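Local coordinates for SMC protein (Pyrococcus furiosus, PDB 3NWC), which dimerizes and binds DNA through its hinge domain, the part present here, and probably serves chromosome condensation and partitioning, at the interface of chains A and B. Sequence-based numbering; all coordinates share one arbitrary frame. Chains: chain A/B, SMC protein.

The interface of chains A and B. Residues chain A 78, 81-82, 87-91; chain B 137, 155-156, 163-166.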
ATOM      1  N   ILE A  78      -3.821  16.611  -9.165  1.00 22.62           N
ATOM      2  CA  ILE A  78      -4.126  16.706  -7.740  1.00 21.73           C
ATOM      3  C   ILE A  78      -4.982  17.935  -7.417  1.00 24.34           C
ATOM      4  O   ILE A  78      -5.869  17.876  -6.573  1.00 22.26           O
ATOM      5  CB  ILE A  78      -2.843  16.680  -6.886  1.00 19.15           C
ATOM      6  CG1 ILE A  78      -2.177  15.305  -7.013  1.00 19.78           C
ATOM      7  CG2 ILE A  78      -3.136  17.023  -5.426  1.00 27.29           C
ATOM      8  CD1 ILE A  78      -0.809  15.198  -6.371  1.00 24.33           C
ATOM      9  N   LEU A  81      -8.507  16.942  -8.455  1.00 19.97           N
ATOM     10  CA  LEU A  81      -9.100  16.043  -7.463  1.00 20.92           C
ATOM     11  C   LEU A  81      -9.619  16.822  -6.269  1.00 22.35           C
ATOM     12  O   LEU A  81     -10.694  16.531  -5.747  1.00 22.00           O
ATOM     13  CB  LEU A  81      -8.073  15.017  -6.983  1.00 18.26           C
ATOM     14  CG  LEU A  81      -7.544  13.975  -7.964  1.00 19.06           C
ATOM     15  CD1 LEU A  81      -6.542  13.107  -7.221  1.00 18.68           C
ATOM     16  CD2 LEU A  81      -8.665  13.129  -8.558  1.00 25.42           C
ATOM     17  N   LYS A  82      -8.844  17.810  -5.828  1.00 21.37           N
ATOM     18  CA  LYS A  82      -9.217  18.589  -4.655  1.00 21.52           C
ATOM     19  C   LYS A  82     -10.428  19.464  -4.946  1.00 29.04           C
ATOM     20  O   LYS A  82     -11.373  19.510  -4.160  1.00 24.81           O
ATOM     21  CB  LYS A  82      -8.054  19.457  -4.183  1.00 20.67           C
ATOM     22  CG  LYS A  82      -6.928  18.668  -3.525  1.00 23.35           C
ATOM     23  CD  LYS A  82      -5.785  19.593  -3.123  1.00 25.51           C
ATOM     24  CE  LYS A  82      -4.689  18.823  -2.408  1.00 22.31           C
ATOM     25  NZ  LYS A  82      -3.460  19.651  -2.190  1.00 27.58           N
ATOM     26  N   GLY A  87     -11.493  12.570  -3.949  1.00 21.18           N
ATOM     27  CA  GLY A  87     -10.617  11.710  -3.175  1.00 21.01           C
ATOM     28  C   GLY A  87      -9.168  11.795  -3.611  1.00 18.18           C
ATOM     29  O   GLY A  87      -8.723  12.818  -4.121  1.00 18.27           O
ATOM     30  N   ARG A  88      -8.436  10.703  -3.410  1.00 14.61           N
ATOM     31  CA  ARG A  88      -6.992  10.688  -3.634  1.00 18.16           C
ATOM     32  C   ARG A  88      -6.549   9.693  -4.692  1.00 16.14           C
ATOM     33  O   ARG A  88      -7.178   8.657  -4.886  1.00 18.40           O
ATOM     34  CB  ARG A  88      -6.262  10.387  -2.323  1.00 16.78           C
ATOM     35  CG  ARG A  88      -6.342  11.546  -1.344  1.00 17.20           C
ATOM     36  CD  ARG A  88      -5.900  11.143   0.031  1.00 17.79           C
ATOM     37  NE  ARG A  88      -4.456  10.853   0.155  1.00 16.55           N
ATOM     38  CZ  ARG A  88      -3.522  11.767   0.440  1.00 15.45           C
ATOM     39  NH1 ARG A  88      -3.833  13.049   0.564  1.00 15.40           N
ATOM     40  NH2 ARG A  88      -2.256  11.403   0.596  1.00 18.94           N
ATOM     41  N   LEU A  89      -5.459  10.035  -5.377  1.00 17.38           N
ATOM     42  CA  LEU A  89      -4.766   9.106  -6.266  1.00 18.19           C
ATOM     43  C   LEU A  89      -3.264   9.225  -6.091  1.00 17.92           C
ATOM     44  O   LEU A  89      -2.761  10.251  -5.637  1.00 14.39           O
ATOM     45  CB  LEU A  89      -5.103   9.394  -7.732  1.00 19.75           C
ATOM     46  CG  LEU A  89      -6.558   9.215  -8.173  1.00 21.38           C
ATOM     47  CD1 LEU A  89      -6.750   9.734  -9.601  1.00 22.40           C
ATOM     48  CD2 LEU A  89      -7.031   7.761  -8.045  1.00 21.52           C
ATOM     49  N   THR A  90      -2.561   8.154  -6.461  1.00 17.06           N
ATOM     50  CA  THR A  90      -1.115   8.110  -6.507  1.00 16.28           C
ATOM     51  C   THR A  90      -0.685   8.189  -7.960  1.00 17.36           C
ATOM     52  O   THR A  90      -1.162   7.417  -8.804  1.00 17.19           O
ATOM     53  CB  THR A  90      -0.589   6.808  -5.884  1.00 20.73           C
ATOM     54  OG1 THR A  90      -0.988   6.759  -4.511  1.00 20.26           O
ATOM     55  CG2 THR A  90       0.937   6.756  -5.956  1.00 16.59           C
ATOM     56  N   PHE A  91       0.196   9.144  -8.255  1.00 15.56           N
ATOM     57  CA  PHE A  91       0.627   9.382  -9.632  1.00 18.13           C
ATOM     58  C   PHE A  91       2.059   8.945  -9.844  1.00 17.32           C
ATOM     59  O   PHE A  91       2.903   9.142  -8.961  1.00 18.25           O
ATOM     60  CB  PHE A  91       0.470  10.863  -9.959  1.00 18.03           C
ATOM     61  CG  PHE A  91      -0.957  11.339  -9.888  1.00 18.83           C
ATOM     62  CD1 PHE A  91      -1.796  11.218 -10.987  1.00 20.41           C
ATOM     63  CD2 PHE A  91      -1.466  11.883  -8.716  1.00 18.12           C
ATOM     64  CE1 PHE A  91      -3.118  11.646 -10.921  1.00 20.91           C
ATOM     65  CE2 PHE A  91      -2.785  12.312  -8.641  1.00 18.22           C
ATOM     66  CZ  PHE A  91      -3.613  12.194  -9.751  1.00 19.11           C
TER
HETATM   67  N   MSE B 137       3.692  21.716  -0.643  1.00 36.93           N
HETATM   68  CA  MSE B 137       4.043  21.069  -1.904  1.00 34.83           C
HETATM   69  C   MSE B 137       5.162  21.831  -2.619  1.00 45.92           C
HETATM   70  O   MSE B 137       5.967  21.242  -3.340  1.00 39.98           O
HETATM   71  CB  MSE B 137       2.824  20.939  -2.821  1.00 33.50           C
HETATM   72  CG  MSE B 137       1.605  20.281  -2.177  1.00 37.64           C
HETATM   73 SE   MSE B 137       0.223  19.898  -3.505  0.58 29.19          SE
HETATM   74  CE  MSE B 137       1.131  18.425  -4.394  1.00 35.96           C
ATOM     75  N   GLU B 155       0.041  15.592   1.634  1.00 18.54           N
ATOM     76  CA  GLU B 155       0.540  15.039   0.381  1.00 21.66           C
ATOM     77  C   GLU B 155       1.704  14.105   0.688  1.00 19.31           C
ATOM     78  O   GLU B 155       2.446  14.321   1.646  1.00 19.25           O
ATOM     79  CB  GLU B 155       0.956  16.137  -0.593  1.00 21.17           C
ATOM     80  CG  GLU B 155      -0.204  16.905  -1.193  1.00 24.60           C
ATOM     81  CD  GLU B 155      -0.688  18.033  -0.313  0.78 21.85           C
ATOM     82  OE1 GLU B 155       0.139  18.619   0.420  0.71 23.03           O
ATOM     83  OE2 GLU B 155      -1.899  18.341  -0.366  0.78 21.66           O
ATOM     84  N   LEU B 156       1.847  13.052  -0.113  1.00 20.21           N
ATOM     85  CA  LEU B 156       2.908  12.060   0.108  1.00 17.18           C
ATOM     86  C   LEU B 156       3.767  11.919  -1.126  1.00 19.82           C
ATOM     87  O   LEU B 156       3.252  11.742  -2.230  1.00 19.94           O
ATOM     88  CB  LEU B 156       2.303  10.694   0.457  1.00 17.89           C
ATOM     89  CG  LEU B 156       3.291   9.531   0.599  1.00 19.67           C
ATOM     90  CD1 LEU B 156       4.242   9.755   1.801  1.00 23.63           C
ATOM     91  CD2 LEU B 156       2.545   8.210   0.750  1.00 23.90           C
ATOM     92  N   ILE B 163       3.687  10.214  -6.389  1.00 22.12           N
ATOM     93  CA  ILE B 163       3.080  11.353  -5.707  1.00 22.38           C
ATOM     94  C   ILE B 163       1.616  11.096  -5.410  1.00 18.98           C
ATOM     95  O   ILE B 163       0.845  10.789  -6.313  1.00 16.85           O
ATOM     96  CB  ILE B 163       3.195  12.624  -6.556  1.00 19.27           C
ATOM     97  CG1 ILE B 163       4.653  12.832  -6.977  1.00 27.32           C
ATOM     98  CG2 ILE B 163       2.683  13.828  -5.779  1.00 21.12           C
ATOM     99  CD1 ILE B 163       4.867  13.980  -7.931  1.00 27.62           C
ATOM    100  N   THR B 164       1.232  11.225  -4.139  1.00 20.84           N
ATOM    101  CA  THR B 164      -0.149  11.001  -3.720  1.00 16.84           C
ATOM    102  C   THR B 164      -0.737  12.274  -3.155  1.00 15.29           C
ATOM    103  O   THR B 164      -0.106  12.940  -2.334  1.00 20.88           O
ATOM    104  CB  THR B 164      -0.262   9.931  -2.621  1.00 19.30           C
ATOM    105  OG1 THR B 164       0.281   8.697  -3.103  1.00 24.23           O
ATOM    106  CG2 THR B 164      -1.738   9.723  -2.246  1.00 18.93           C
ATOM    107  N   GLY B 165      -1.927  12.630  -3.619  1.00 15.57           N
ATOM    108  CA  GLY B 165      -2.567  13.847  -3.164  1.00 21.48           C
ATOM    109  C   GLY B 165      -4.063  13.810  -3.376  1.00 18.16           C
ATOM    110  O   GLY B 165      -4.579  12.957  -4.097  1.00 18.30           O
ATOM    111  N   GLY B 166      -4.751  14.766  -2.753  1.00 19.02           N
ATOM    112  CA  GLY B 166      -6.199  14.873  -2.780  1.00 20.25           C
ATOM    113  C   GLY B 166      -6.780  14.859  -1.381  1.00 23.15           C
ATOM    114  O   GLY B 166      -6.096  14.516  -0.417  1.00 21.45           O
TER
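Strand 89-93 of chain A and strand 163-165 of chain B pair antiparallel, forming an intermolecular strand pair that ties the two hinge domains together in one of the two-fold-related patches of the dimer interface. A:Phe91 and B:Ile163 exchange both of their backbone hydrogen bonds. The one from A:Phe91 N to B:Ile163 O is 2.6 Å long and nearly straight, although the donor lies above the carbonyl plane. At the next pair, both hydroxyls are anti to their own carbonyl carbons, and the two side chains cross obliquely to bring A:Thr90 OG1 and B:Thr164 OG1 within 2.7 Å in a hydrogen bond. B:Gly165 N then reaches A:Leu89 O almost along the C=O axis.

A:Arg88 leads away from the end of this ladder along the B:Gly165-B:Gly166 backbone. Its CB lies 3.5 Å from B:Gly165 O, and CG and CD run beside the B:Gly166 carbonyl. A bend at chi3 (69°) turns the guanidinium back, so that NH1 donates to B:Gly166 O at 2.9 Å, close to the guanidinium plane and in the plane of the carbonyl. NE and CZ lie near the CG2 methyl of B:Thr164, NH2 comes closer still to it, and B:Gly165 CA sits over one face toward the rim. An alanine here would remove the guanidinium and its bond to B:Gly166 O, and would probably leave the B:Gly165-B:Gly166 segment and the B:Thr164 methyl less firmly held.

Helix 71-83 supports the other side of the same glycines. The CD1 tip of A:Ile78 meets B:Ile163 CG2 at 3.8 Å, the two side chains crossing at about a right angle, while its CG2 lies against the B:Gly165-B:Gly166 peptide. Extended beyond CG, A:Lys82 passes B:Gly166 CA and forms a salt bridge with B:Glu155, its NZ meeting OE2 at 2.7 Å from above the carboxylate plane, with the selenium of B:Met137 3.9 Å from NZ.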